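Local coordinates for protein Zgc:56074 (PDB 3E9D) that probably hydrolyses fructose 2,6-bisphosphate to fructose 6-phosphate and phosphate, and so is thought to restrain glycolysis in favour of the pentose phosphate pathway, at residues A[11-16]-A[32-37]. Numbering follows the deposited sequence.
Sequences HGETQY and SDTGHQ
The carbonyl oxygen of E13 is gripped twice by S32, once by backbone and once by side chain. S32 N donates to E13 O over 3.0 Å, nearly straight at 166°, lying in the carbonyl plane on a lone pair. S32 OG, 3.1 Å from E13 O, comes instead from well above that plane. With chi1 at 69°, OG sits between its own backbone N and carbonyl carbon, which puts the hydroxyl on the same acceptor as its own N-H. S32 is also the N-cap of helix 33-45, so E13 meets that helix at its first turn. The same oxygen receives a CA-H...O contact from G35, whose CA lies 3.3 Å from E13 O. G12 and G35, both without side chains, meet backbone to backbone, with G12 C 3.9 Å from G35 CA. The E13 side chain leaves with CG anti to the backbone N and continues extended, bringing its carboxylate across T34. Its OE2 rests 3.6 Å from both CB and CG2 of T34, a van der Waals contact, while the charge of OE2 is paired with R18 in a salt bridge. Q38 OE1, from the next residue after Q37 in helix 33-45, accepts from E13 N, so the N-H and C=O of E13 are both held by the start of this helix and its N-cap residue. Beyond E13, T14 caps helix 15-18 through OG1 and also bonds Q23. Before G12 in the chain, H11 forms the phosphohistidine intermediate. This loop after strand 2-10 carries the RHG motif of the histidine phosphatase active site, its His-Gly supplied by H11 and G12, joined here to the N-terminal turn of helix 33-45 through E13 O and S32.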
# COMPACT_ATOMS: atom_id res chain seq x y z
N HIS A 11 4.62 2.16 -6.55
CA HIS A 11 5.01 3.10 -7.61
C HIS A 11 5.43 2.35 -8.90
O HIS A 11 5.84 1.17 -8.85
CB HIS A 11 6.18 3.99 -7.13
CG HIS A 11 7.47 3.23 -7.01
ND1 HIS A 11 8.29 3.01 -8.09
CD2 HIS A 11 8.02 2.57 -5.96
CE1 HIS A 11 9.32 2.26 -7.71
NE2 HIS A 11 9.17 1.97 -6.43
N GLY A 12 5.41 3.06 -10.02
CA GLY A 12 5.85 2.49 -11.30
C GLY A 12 7.36 2.32 -11.37
O GLY A 12 8.09 2.94 -10.61
N GLU A 13 7.82 1.50 -12.31
CA GLU A 13 9.25 1.22 -12.51
C GLU A 13 10.17 2.44 -12.64
O GLU A 13 9.84 3.40 -13.35
CB GLU A 13 9.42 0.33 -13.73
CG GLU A 13 10.75 -0.36 -13.79
CD GLU A 13 10.86 -1.27 -14.99
OE1 GLU A 13 10.34 -2.40 -14.96
OE2 GLU A 13 11.47 -0.83 -15.97
N THR A 14 11.31 2.39 -11.94
CA THR A 14 12.42 3.35 -12.13
C THR A 14 13.56 2.61 -12.81
O THR A 14 13.55 1.37 -12.92
CB THR A 14 12.94 3.90 -10.78
OG1 THR A 14 13.46 2.81 -10.01
CG2 THR A 14 11.82 4.60 -10.00
N GLN A 15 14.57 3.36 -13.25
CA GLN A 15 15.76 2.71 -13.82
C GLN A 15 16.46 1.85 -12.77
O GLN A 15 17.00 0.80 -13.12
CB GLN A 15 16.73 3.71 -14.48
CG GLN A 15 17.84 3.02 -15.32
CD GLN A 15 17.28 2.23 -16.51
OE1 GLN A 15 16.36 2.68 -17.19
NE2 GLN A 15 17.84 1.05 -16.77
N TYR A 16 16.43 2.28 -11.51
CA TYR A 16 16.99 1.47 -10.41
C TYR A 16 16.31 0.11 -10.30
O TYR A 16 17.00 -0.91 -10.16
CB TYR A 16 16.95 2.21 -9.06
CG TYR A 16 18.16 3.09 -8.77
CD1 TYR A 16 18.74 3.86 -9.77
CD2 TYR A 16 18.70 3.15 -7.49
CE1 TYR A 16 19.85 4.68 -9.50
CE2 TYR A 16 19.81 3.96 -7.21
CZ TYR A 16 20.38 4.71 -8.22
OH TYR A 16 21.47 5.52 -7.94
N SER A 32 10.89 5.78 -14.82
CA SER A 32 11.44 5.58 -16.16
C SER A 32 10.28 5.67 -17.15
O SER A 32 9.10 5.80 -16.76
CB SER A 32 12.08 4.21 -16.25
OG SER A 32 11.09 3.20 -16.19
N ASP A 33 10.60 5.61 -18.44
CA ASP A 33 9.55 5.54 -19.47
C ASP A 33 8.59 4.38 -19.22
O ASP A 33 7.37 4.54 -19.33
CB ASP A 33 10.12 5.41 -20.88
CG ASP A 33 9.02 5.57 -21.94
OD1 ASP A 33 8.35 6.63 -21.93
OD2 ASP A 33 8.78 4.64 -22.75
N THR A 34 9.14 3.22 -18.86
CA THR A 34 8.31 2.07 -18.50
C THR A 34 7.36 2.40 -17.33
O THR A 34 6.17 2.06 -17.39
CB THR A 34 9.20 0.88 -18.13
OG1 THR A 34 10.06 0.59 -19.23
CG2 THR A 34 8.37 -0.36 -17.81
N GLY A 35 7.88 3.06 -16.30
CA GLY A 35 7.09 3.43 -15.12
C GLY A 35 5.91 4.33 -15.45
O GLY A 35 4.83 4.17 -14.89
N HIS A 36 6.14 5.30 -16.33
CA HIS A 36 5.09 6.19 -16.82
C HIS A 36 3.98 5.38 -17.47
O HIS A 36 2.81 5.66 -17.26
CB HIS A 36 5.66 7.19 -17.82
CG HIS A 36 6.29 8.38 -17.18
ND1 HIS A 36 5.56 9.49 -16.81
CD2 HIS A 36 7.57 8.63 -16.80
CE1 HIS A 36 6.36 10.38 -16.26
NE2 HIS A 36 7.59 9.88 -16.24
N GLN A 37 4.37 4.39 -18.27
CA GLN A 37 3.40 3.51 -18.92
C GLN A 37 2.63 2.66 -17.93
O GLN A 37 1.42 2.47 -18.07
CB GLN A 37 4.10 2.56 -19.90
CG GLN A 37 4.48 3.19 -21.17
CD GLN A 37 5.34 2.28 -22.01
OE1 GLN A 37 4.82 1.44 -22.73
NE2 GLN A 37 6.66 2.43 -21.90